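Local coordinates for peptidase M3B, oligoendopeptidase F (Enterococcus faecium, PDB 2QR4), which probably cleaves short peptides internally as a zinc-dependent endopeptidase of the M3 family, at residues T251-D254 and V255-H259; N426-L429 and D430-G434; L515-K518 and I519-E523; A562-M565 and F566-L570. All coordinates share one frame; numbering follows the deposited sequence.

Contact 1 (T251-D254 and V255-H259)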
loop_
_atom_site.group_PDB
_atom_site.type_symbol
_atom_site.label_atom_id
_atom_site.label_comp_id
_atom_site.label_asym_id
_atom_site.label_seq_id
_atom_site.Cartn_x
_atom_site.Cartn_y
_atom_site.Cartn_z
ATOM N N THR A 251 -6.870 -2.175 -31.369
ATOM C CA THR A 251 -7.659 -3.019 -32.256
ATOM C C THR A 251 -8.625 -3.920 -31.492
ATOM O O THR A 251 -9.796 -4.021 -31.852
ATOM C CB THR A 251 -6.760 -3.895 -33.111
ATOM O OG1 THR A 251 -5.976 -3.065 -33.963
ATOM C CG2 THR A 251 -7.582 -4.829 -33.953
ATOM N N LEU A 252 -8.134 -4.565 -30.439
ATOM C CA LEU A 252 -8.983 -5.426 -29.610
ATOM C C LEU A 252 -10.146 -4.639 -29.024
ATOM O O LEU A 252 -11.309 -5.006 -29.202
ATOM C CB LEU A 252 -8.180 -6.089 -28.483
ATOM C CG LEU A 252 -9.026 -6.817 -27.436
ATOM C CD1 LEU A 252 -9.581 -8.168 -27.969
ATOM C CD2 LEU A 252 -8.199 -7.026 -26.186
ATOM N N VAL A 253 -9.837 -3.546 -28.338
ATOM C CA VAL A 253 -10.877 -2.742 -27.699
ATOM C C VAL A 253 -11.882 -2.162 -28.716
ATOM O O VAL A 253 -13.091 -2.163 -28.471
ATOM C CB VAL A 253 -10.255 -1.644 -26.795
ATOM C CG1 VAL A 253 -11.306 -0.663 -26.303
ATOM C CG2 VAL A 253 -9.547 -2.294 -25.617
ATOM N N ASP A 254 -11.384 -1.703 -29.864
ATOM C CA ASP A 254 -12.239 -1.129 -30.914
ATOM C C ASP A 254 -13.144 -2.137 -31.596
ATOM O O ASP A 254 -14.320 -1.854 -31.828
ATOM C CB ASP A 254 -11.412 -0.398 -31.977
ATOM C CG ASP A 254 -10.758 0.859 -31.431
ATOM O OD1 ASP A 254 -11.112 1.266 -30.303
ATOM O OD2 ASP A 254 -9.887 1.439 -32.116
ATOM N N VAL A 255 -12.601 -3.298 -31.954
ATOM C CA VAL A 255 -13.418 -4.316 -32.615
ATOM C C VAL A 255 -14.486 -4.865 -31.662
ATOM O O VAL A 255 -15.639 -5.045 -32.043
ATOM C CB VAL A 255 -12.552 -5.453 -33.189
ATOM C CG1 VAL A 255 -13.429 -6.570 -33.719
ATOM C CG2 VAL A 255 -11.618 -4.913 -34.297
ATOM N N VAL A 256 -14.111 -5.091 -30.408
ATOM C CA VAL A 256 -15.069 -5.553 -29.421
ATOM C C VAL A 256 -16.172 -4.520 -29.192
ATOM O O VAL A 256 -17.347 -4.863 -29.176
ATOM C CB VAL A 256 -14.395 -5.961 -28.093
ATOM C CG1 VAL A 256 -15.442 -6.191 -27.027
ATOM C CG2 VAL A 256 -13.553 -7.237 -28.290
ATOM N N ASN A 257 -15.799 -3.254 -29.046
ATOM C CA ASN A 257 -16.801 -2.186 -28.924
ATOM C C ASN A 257 -17.761 -2.092 -30.103
ATOM O O ASN A 257 -18.956 -1.859 -29.925
ATOM C CB ASN A 257 -16.147 -0.835 -28.659
ATOM C CG ASN A 257 -15.946 -0.583 -27.184
ATOM O OD1 ASN A 257 -16.816 -0.026 -26.516
ATOM N ND2 ASN A 257 -14.831 -1.055 -26.653
ATOM N N LYS A 258 -17.237 -2.299 -31.302
ATOM C CA LYS A 258 -18.046 -2.223 -32.502
ATOM C C LYS A 258 -19.002 -3.427 -32.592
ATOM O O LYS A 258 -20.020 -3.355 -33.279
ATOM C CB LYS A 258 -17.135 -2.101 -33.733
ATOM C CG LYS A 258 -17.816 -2.268 -35.086
ATOM C CD LYS A 258 -16.778 -2.209 -36.225
ATOM C CE LYS A 258 -17.192 -3.021 -37.464
ATOM N NZ LYS A 258 -18.159 -2.287 -38.328
ATOM N N HIS A 259 -18.698 -4.508 -31.869
ATOM C CA HIS A 259 -19.530 -5.721 -31.913
ATOM C C HIS A 259 -20.298 -6.041 -30.618
ATOM O O HIS A 259 -20.744 -7.175 -30.423
ATOM C CB HIS A 259 -18.710 -6.942 -32.345
ATOM C CG HIS A 259 -18.195 -6.848 -33.742
ATOM N ND1 HIS A 259 -18.910 -7.306 -34.827
ATOM C CD2 HIS A 259 -17.052 -6.319 -34.239
ATOM C CE1 HIS A 259 -18.232 -7.064 -35.932
ATOM N NE2 HIS A 259 -17.099 -6.471 -35.604
#
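Thr251 and Val255 lie one turn apart on helix 246-258, side by side and pointing the same way, their CG2 methyls 4.1 Å from each other. The Thr251 CG2 is placed against this valine because it stands anti to the backbone N. That leaves OG1 beside the N, where it has the carbonyls of Ser247 and Thr554 as hydrogen-bond partners, which must share its single proton. Leu252 repeats the pattern a residue later: its CD1 comes alongside Val256 CG2, again at 4.1 Å. Farther out Leu252 packs on Phe503, Ser506 and Thr507 of helix 503-520.

At Val253 the character changes from apolar to polar. Its carbonyl oxygen takes two donors from one residue, the backbone N of Asn257 at 3.0 Å from Val253 O and the side-chain ND2 of Asn257 at 2.7 Å from Val253 O. The two come from opposite faces of the carbonyl plane, and the amide N-H points almost straight at the oxygen (171°). With the oxygen practically in the plane of the Asn257 amide, the rotation of that group is fixed. ND2 also donates to Glu444, while OD1 is held by Lys474 NZ. Asp254 closes the series, its O accepting from Lys258 N at 3.0 Å.

His259 is the first residue to leave helical angles, so this is the last turn of its helix. The arrangement is ordinary i to i+4 packing in the predominantly α-helical fold of M3 peptidases, reinforced near the helix C-terminus by an asparagine folded back onto the backbone.

Contact 2 (N426-L429 and D430-G434)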
loop_
_atom_site.group_PDB
_atom_site.type_symbol
_atom_site.label_atom_id
_atom_site.label_comp_id
_atom_site.label_asym_id
_atom_site.label_seq_id
_atom_site.Cartn_x
_atom_site.Cartn_y
_atom_site.Cartn_z
ATOM N N ASN A 426 -24.116 -23.303 -27.404
ATOM C CA ASN A 426 -24.122 -22.416 -26.244
ATOM C C ASN A 426 -22.842 -22.494 -25.393
ATOM O O ASN A 426 -22.382 -21.491 -24.859
ATOM C CB ASN A 426 -25.364 -22.657 -25.392
ATOM C CG ASN A 426 -25.431 -21.740 -24.206
ATOM O OD1 ASN A 426 -25.112 -22.144 -23.094
ATOM N ND2 ASN A 426 -25.829 -20.487 -24.430
ATOM N N HIS A 427 -22.268 -23.681 -25.288
ATOM C CA HIS A 427 -20.983 -23.861 -24.632
ATOM C C HIS A 427 -19.931 -22.958 -25.288
ATOM O O HIS A 427 -19.165 -22.286 -24.595
ATOM C CB HIS A 427 -20.582 -25.340 -24.706
ATOM C CG HIS A 427 -19.170 -25.629 -24.289
ATOM N ND1 HIS A 427 -18.796 -25.782 -22.969
ATOM C CD2 HIS A 427 -18.051 -25.838 -25.025
ATOM C CE1 HIS A 427 -17.505 -26.059 -22.908
ATOM N NE2 HIS A 427 -17.029 -26.101 -24.142
ATOM N N TYR A 428 -19.911 -22.934 -26.623
ATOM C CA TYR A 428 -18.996 -22.060 -27.368
ATOM C C TYR A 428 -19.299 -20.568 -27.137
ATOM O O TYR A 428 -18.384 -19.770 -26.914
ATOM C CB TYR A 428 -19.026 -22.356 -28.879
ATOM C CG TYR A 428 -18.205 -21.358 -29.681
ATOM C CD1 TYR A 428 -16.815 -21.482 -29.766
ATOM C CD2 TYR A 428 -18.811 -20.265 -30.322
ATOM C CE1 TYR A 428 -16.053 -20.568 -30.468
ATOM C CE2 TYR A 428 -18.049 -19.336 -31.044
ATOM C CZ TYR A 428 -16.675 -19.494 -31.103
ATOM O OH TYR A 428 -15.908 -18.598 -31.800
ATOM N N LEU A 429 -20.574 -20.185 -27.203
ATOM C CA LEU A 429 -20.909 -18.760 -27.101
ATOM C C LEU A 429 -20.573 -18.292 -25.705
ATOM O O LEU A 429 -20.140 -17.161 -25.500
ATOM C CB LEU A 429 -22.378 -18.491 -27.445
ATOM C CG LEU A 429 -22.809 -18.916 -28.858
ATOM C CD1 LEU A 429 -24.317 -19.021 -28.963
ATOM C CD2 LEU A 429 -22.259 -17.958 -29.894
ATOM N N ASP A 430 -20.737 -19.199 -24.751
ATOM C CA ASP A 430 -20.480 -18.897 -23.368
ATOM C C ASP A 430 -18.993 -18.652 -23.087
ATOM O O ASP A 430 -18.623 -17.649 -22.461
ATOM C CB ASP A 430 -21.023 -20.010 -22.491
ATOM C CG ASP A 430 -21.004 -19.651 -21.040
ATOM O OD1 ASP A 430 -21.614 -18.614 -20.686
ATOM O OD2 ASP A 430 -20.377 -20.403 -20.263
ATOM N N GLY A 431 -18.143 -19.565 -23.552
ATOM C CA GLY A 431 -16.699 -19.384 -23.442
ATOM C C GLY A 431 -16.274 -18.088 -24.114
ATOM O O GLY A 431 -15.415 -17.371 -23.604
ATOM N N PHE A 432 -16.890 -17.781 -25.259
ATOM C CA PHE A 432 -16.609 -16.545 -25.992
ATOM C C PHE A 432 -17.028 -15.320 -25.148
ATOM O O PHE A 432 -16.281 -14.353 -25.035
ATOM C CB PHE A 432 -17.350 -16.587 -27.334
ATOM C CG PHE A 432 -16.882 -15.568 -28.357
ATOM C CD1 PHE A 432 -17.049 -14.210 -28.144
ATOM C CD2 PHE A 432 -16.352 -15.985 -29.568
ATOM C CE1 PHE A 432 -16.657 -13.284 -29.097
ATOM C CE2 PHE A 432 -15.961 -15.073 -30.528
ATOM C CZ PHE A 432 -16.111 -13.718 -30.291
ATOM N N LYS A 433 -18.206 -15.363 -24.529
ATOM C CA LYS A 433 -18.613 -14.258 -23.664
ATOM C C LYS A 433 -17.565 -13.967 -22.561
ATOM O O LYS A 433 -17.254 -12.807 -22.271
ATOM C CB LYS A 433 -20.008 -14.492 -23.044
ATOM C CG LYS A 433 -20.340 -13.551 -21.847
ATOM C CD LYS A 433 -21.385 -14.153 -20.901
ATOM C CE LYS A 433 -20.808 -14.564 -19.532
ATOM N NZ LYS A 433 -20.458 -13.395 -18.627
ATOM N N GLY A 434 -17.034 -15.010 -21.942
ATOM C CA GLY A 434 -16.109 -14.815 -20.823
ATOM C C GLY A 434 -14.693 -14.438 -21.236
ATOM O O GLY A 434 -14.015 -13.673 -20.548
HETATM O O HOH W 1 -18.441 -22.631 -21.869
#
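Tyr428 and Phe432 sit a turn apart on helix 418-454, side by side, with the Tyr428 hydroxyl at the edge of the phenylalanine ring: OH is 3.5 Å from Phe432 CD2 and close to the plane of that ring. The two ring planes are inclined at 63°.

Beneath them the backbone keeps regular i to i+4 bonds. Asp430 N gives to Asn426 O at 2.8 Å, Gly431 N to His427 O, Phe432 N to Tyr428 O, and Lys433 N to Leu429 O at 2.8 Å. One of these acceptors does double duty: His427 O also receives a hydrogen from a water at 2.8 Å. That same water donates weakly to Asp430 OD2, so it ties the carboxylate loosely to the main chain. The Asp430 CG lies anti to its N (chi1 -170°), which sends the acid toward the water. Gly431 O in turn accepts from Thr435 OG1.

Around the helix, Phe432 meets Phe509 of helix 503-520 edge to face, and Leu429 rests on Leu573 of helix 557-579 and on Tyr266 of helix 260-274. The His427 ring meets that of Phe365, their planes at about 45°, on helix 361-379, which carries the HExxH sequence of zinc peptidases.

Contact 3 (L515-K518 and I519-E523)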
loop_
_atom_site.group_PDB
_atom_site.type_symbol
_atom_site.label_atom_id
_atom_site.label_comp_id
_atom_site.label_asym_id
_atom_site.label_seq_id
_atom_site.Cartn_x
_atom_site.Cartn_y
_atom_site.Cartn_z
ATOM N N LEU A 515 -6.641 -19.538 -36.181
ATOM C CA LEU A 515 -5.810 -20.691 -36.487
ATOM C C LEU A 515 -6.618 -21.968 -36.748
ATOM O O LEU A 515 -6.264 -22.753 -37.617
ATOM C CB LEU A 515 -4.780 -20.912 -35.378
ATOM C CG LEU A 515 -3.606 -19.937 -35.400
ATOM C CD1 LEU A 515 -2.718 -20.157 -34.192
ATOM C CD2 LEU A 515 -2.803 -20.096 -36.718
ATOM N N ALA A 516 -7.700 -22.180 -36.006
ATOM C CA ALA A 516 -8.541 -23.358 -36.232
ATOM C C ALA A 516 -9.265 -23.252 -37.569
ATOM O O ALA A 516 -9.451 -24.260 -38.270
ATOM C CB ALA A 516 -9.545 -23.548 -35.105
ATOM N N LYS A 517 -9.663 -22.029 -37.917
ATOM C CA LYS A 517 -10.400 -21.779 -39.154
ATOM C C LYS A 517 -9.509 -21.965 -40.384
ATOM O O LYS A 517 -9.976 -22.419 -41.423
ATOM C CB LYS A 517 -11.043 -20.391 -39.133
ATOM C CG LYS A 517 -12.181 -20.197 -40.142
ATOM C CD LYS A 517 -11.689 -19.569 -41.445
ATOM C CE LYS A 517 -11.135 -18.167 -41.211
ATOM N NZ LYS A 517 -11.046 -17.379 -42.469
ATOM N N LYS A 518 -8.226 -21.647 -40.261
ATOM C CA LYS A 518 -7.282 -21.907 -41.351
ATOM C C LYS A 518 -7.020 -23.395 -41.511
ATOM O O LYS A 518 -6.819 -23.882 -42.634
ATOM C CB LYS A 518 -5.950 -21.179 -41.134
ATOM C CG LYS A 518 -6.002 -19.700 -41.441
ATOM C CD LYS A 518 -4.656 -19.027 -41.234
ATOM C CE LYS A 518 -4.782 -17.520 -41.457
ATOM N NZ LYS A 518 -5.900 -16.923 -40.650
ATOM N N ILE A 519 -6.993 -24.116 -40.393
ATOM C CA ILE A 519 -6.743 -25.545 -40.458
ATOM C C ILE A 519 -7.984 -26.253 -40.998
ATOM O O ILE A 519 -7.896 -27.032 -41.957
ATOM C CB ILE A 519 -6.346 -26.139 -39.102
ATOM C CG1 ILE A 519 -5.020 -25.556 -38.630
ATOM C CG2 ILE A 519 -6.221 -27.658 -39.208
ATOM C CD1 ILE A 519 -4.819 -25.663 -37.131
ATOM N N LEU A 520 -9.144 -25.957 -40.413
ATOM C CA LEU A 520 -10.364 -26.675 -40.791
ATOM C C LEU A 520 -10.771 -26.491 -42.253
ATOM O O LEU A 520 -11.659 -27.182 -42.739
ATOM C CB LEU A 520 -11.528 -26.311 -39.879
ATOM C CG LEU A 520 -11.397 -26.835 -38.452
ATOM C CD1 LEU A 520 -12.240 -26.014 -37.511
ATOM C CD2 LEU A 520 -11.780 -28.291 -38.383
ATOM N N ASN A 521 -10.135 -25.561 -42.955
ATOM C CA ASN A 521 -10.468 -25.355 -44.361
ATOM C C ASN A 521 -9.293 -25.713 -45.258
ATOM O O ASN A 521 -9.288 -25.385 -46.440
ATOM C CB ASN A 521 -10.938 -23.916 -44.622
ATOM C CG ASN A 521 -12.169 -23.530 -43.794
ATOM O OD1 ASN A 521 -12.423 -22.347 -43.559
ATOM N ND2 ASN A 521 -12.933 -24.525 -43.352
ATOM N N GLN A 522 -8.317 -26.413 -44.687
ATOM C CA GLN A 522 -7.070 -26.753 -45.379
ATOM C C GLN A 522 -6.584 -25.607 -46.250
ATOM O O GLN A 522 -6.427 -25.759 -47.459
ATOM C CB GLN A 522 -7.200 -28.013 -46.243
ATOM C CG GLN A 522 -8.068 -29.122 -45.682
ATOM C CD GLN A 522 -9.386 -29.244 -46.422
ATOM O OE1 GLN A 522 -10.026 -28.243 -46.739
ATOM N NE2 GLN A 522 -9.797 -30.473 -46.704
ATOM N N GLU A 523 -6.374 -24.454 -45.634
ATOM C CA GLU A 523 -5.736 -23.332 -46.299
ATOM C C GLU A 523 -4.288 -23.738 -46.605
ATOM O O GLU A 523 -3.581 -24.244 -45.729
ATOM C CB GLU A 523 -5.817 -22.101 -45.395
ATOM C CG GLU A 523 -5.359 -20.803 -46.024
ATOM C CD GLU A 523 -5.857 -19.600 -45.256
ATOM O OE1 GLU A 523 -7.048 -19.602 -44.872
ATOM O OE2 GLU A 523 -5.061 -18.659 -45.039
#
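Lys518 sends CG anti to its carbonyl carbon (chi1 -77°) and runs extended as far as CE, while Glu523 has CG anti to its own N (chi1 -172°) and stretches out beyond it; the two chains therefore cross one another beside the last turn of helix 503-520. Lysine methylenes do the touching: CG of Lys518 is 3.6 Å from Glu523 OE1, and CE of Lys518 is 3.8 Å from Glu523 OE2. The ammonium stays farther off, with Lys518 NZ 4.8 Å from Glu523 OE2, so the opposite charges can attract but make no salt bridge.

On the neighbouring side, Lys517 bends at its second and third torsions and brings CD to within 3.6 Å of Asn521 OD1. Its NZ has a long, weak ion pair with Asp561. Ile519 is buried against Leu527 and Tyr530 of helix 526-536, while the partly exposed Leu520 touches Glu409 of helix 394-414.

The last regular helical bond here is Leu520 N to Ala516 O, at 2.8 Å. After it the chain closes on itself: Gln522 N bonds to Ile519 O at 2.8 Å, and Glu523 N reaches back to Lys518 O at 3.1 Å, close to the line of the carbonyl bond. With positive phi at Gln522 (39°) as the C' residue, this is a Schellman motif, the helix stop that turns the chain toward helix 526-536.

Contact 4 (A562-M565 and F566-L570)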
loop_
_atom_site.group_PDB
_atom_site.type_symbol
_atom_site.label_atom_id
_atom_site.label_comp_id
_atom_site.label_asym_id
_atom_site.label_seq_id
_atom_site.Cartn_x
_atom_site.Cartn_y
_atom_site.Cartn_z
ATOM N N ALA A 562 -13.658 -14.103 -35.745
ATOM C CA ALA A 562 -14.189 -14.739 -34.556
ATOM C C ALA A 562 -15.617 -14.240 -34.324
ATOM O O ALA A 562 -16.542 -15.035 -34.137
ATOM C CB ALA A 562 -13.303 -14.430 -33.351
HETATM N N MSE A 563 -15.781 -12.919 -34.363
HETATM C CA MSE A 563 -17.086 -12.291 -34.234
HETATM C C MSE A 563 -18.103 -12.860 -35.220
HETATM O O MSE A 563 -19.250 -13.127 -34.861
HETATM C CB MSE A 563 -16.970 -10.785 -34.421
HETATM C CG MSE A 563 -16.238 -10.075 -33.302
HETATM SE SE MSE A 563 -17.082 -10.305 -31.542
HETATM C CE MSE A 563 -15.780 -9.281 -30.497
ATOM N N SER A 564 -17.683 -13.060 -36.460
ATOM C CA SER A 564 -18.591 -13.572 -37.462
ATOM C C SER A 564 -19.057 -14.958 -37.044
ATOM O O SER A 564 -20.231 -15.323 -37.214
ATOM C CB SER A 564 -17.933 -13.617 -38.841
ATOM O OG SER A 564 -18.751 -14.360 -39.745
HETATM N N MSE A 565 -18.134 -15.725 -36.484
HETATM C CA MSE A 565 -18.462 -17.059 -36.032
HETATM C C MSE A 565 -19.404 -17.028 -34.828
HETATM O O MSE A 565 -20.259 -17.890 -34.673
HETATM C CB MSE A 565 -17.195 -17.795 -35.650
HETATM C CG MSE A 565 -17.434 -19.251 -35.267
HETATM SE SE MSE A 565 -15.758 -20.228 -34.982
HETATM C CE MSE A 565 -14.655 -19.364 -36.377
ATOM N N PHE A 566 -19.231 -16.039 -33.963
ATOM C CA PHE A 566 -20.072 -15.932 -32.783
ATOM C C PHE A 566 -21.486 -15.682 -33.258
ATOM O O PHE A 566 -22.428 -16.316 -32.786
ATOM C CB PHE A 566 -19.590 -14.792 -31.890
ATOM C CG PHE A 566 -20.388 -14.612 -30.636
ATOM C CD1 PHE A 566 -19.982 -15.206 -29.451
ATOM C CD2 PHE A 566 -21.520 -13.813 -30.627
ATOM C CE1 PHE A 566 -20.700 -15.019 -28.279
ATOM C CE2 PHE A 566 -22.254 -13.629 -29.458
ATOM C CZ PHE A 566 -21.844 -14.228 -28.285
ATOM N N GLU A 567 -21.608 -14.770 -34.221
ATOM C CA GLU A 567 -22.889 -14.398 -34.800
ATOM C C GLU A 567 -23.553 -15.582 -35.515
ATOM O O GLU A 567 -24.729 -15.869 -35.295
ATOM C CB GLU A 567 -22.728 -13.195 -35.745
ATOM C CG GLU A 567 -23.990 -12.877 -36.576
ATOM C CD GLU A 567 -23.884 -11.592 -37.406
ATOM O OE1 GLU A 567 -22.793 -11.299 -37.942
ATOM O OE2 GLU A 567 -24.899 -10.874 -37.528
ATOM N N GLN A 568 -22.825 -16.279 -36.370
ATOM C CA GLN A 568 -23.468 -17.394 -37.053
ATOM C C GLN A 568 -23.912 -18.505 -36.100
ATOM O O GLN A 568 -24.994 -19.063 -36.249
ATOM C CB GLN A 568 -22.692 -17.911 -38.289
ATOM C CG GLN A 568 -21.224 -18.110 -38.143
ATOM C CD GLN A 568 -20.539 -18.336 -39.491
ATOM O OE1 GLN A 568 -19.741 -17.521 -39.942
ATOM N NE2 GLN A 568 -20.842 -19.450 -40.124
ATOM N N ARG A 569 -23.116 -18.792 -35.083
ATOM C CA ARG A 569 -23.509 -19.830 -34.147
ATOM C C ARG A 569 -24.654 -19.357 -33.232
ATOM O O ARG A 569 -25.540 -20.124 -32.876
ATOM C CB ARG A 569 -22.299 -20.350 -33.384
ATOM C CG ARG A 569 -21.255 -21.021 -34.331
ATOM C CD ARG A 569 -20.058 -21.577 -33.555
ATOM N NE ARG A 569 -19.256 -22.425 -34.406
ATOM C CZ ARG A 569 -18.084 -22.947 -34.063
ATOM N NH1 ARG A 569 -17.560 -22.675 -32.879
ATOM N NH2 ARG A 569 -17.429 -23.726 -34.922
ATOM N N LEU A 570 -24.658 -18.075 -32.914
ATOM C CA LEU A 570 -25.737 -17.463 -32.175
ATOM C C LEU A 570 -27.037 -17.585 -32.972
ATOM O O LEU A 570 -28.053 -18.064 -32.448
ATOM C CB LEU A 570 -25.385 -15.999 -31.881
ATOM C CG LEU A 570 -26.435 -15.061 -31.285
ATOM C CD1 LEU A 570 -27.066 -15.713 -30.080
ATOM C CD2 LEU A 570 -25.779 -13.747 -30.897
HETATM O O HOH W 2 -21.606 -13.149 -39.979
#
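Ser564 OG has two polar neighbours on the outer side of helix 557-579: a water at 3.1 Å, and Gln568 OE1 at 3.3 Å from Ser564 OG, a weak contact at best. The water donates onward to Glu567 OE1 at 3.0 Å, so serine and glutamate, three residues apart, are bridged through solvent. This is an amphipathic helix, the last one modelled in the chain, with exposed Ser564 and Gln568 on one flank and buried Met563 and Phe566 on another.

Gln568 keeps close to the helix because its CG sits between the backbone N and the carbonyl carbon (chi1 46°), which presses CG to 3.1 Å from Ser564 O. That carbonyl is meanwhile bonded by Gln568 N at 2.9 Å. Matching i to i+4 bonds join Phe566 N to Ala562 O, Glu567 N to Met563 O and Arg569 N to Met565 O.

Inward-facing Phe566 packs on Leu262 of helix 260-274, and Ala562 and Met565 both touch Ser513 of helix 503-520. The main side-chain encounter is between Met565 and Arg569, which run alongside each other. Arg569 is extended from CG to NE, and its NH2 forms a salt bridge with Glu409 of helix 394-414, anchoring the far end of the guanidinium. Met565, a selenomethionine introduced as a label, stays extended as far as SE and bends only at its last torsion, chi3. Its CG is 3.8 Å from Arg569 NE, and its SE lies over the centre of one guanidinium face, 3.7 Å from Arg569 CZ.

Overall arrangement
Contact 4 is where three of the four sites converge. Its centre is about 11 Å from that of contact 2, and the two interlock: Phe432 CG comes to 3.3 Å from Phe566 CD1, Tyr428 OH lies 3.6 Å from Met565 SE, and Arg569 makes a cation-pi contact with Tyr428. Contact 1 joins from another direction, about 15 Å away between centres, through Val256 CG2 at 3.7 Å from Met563 CE. Contact 3, about 16 Å from contact 4 between centres, touches none of the others; their nearest atoms are about 5 Å apart. Helix 394-414 still links these two, since Glu409 meets both Leu520 and Arg569. Helix 361-379, whose HExxH sequence is probably zinc-binding, is met by contact 2 through His427 on Phe365.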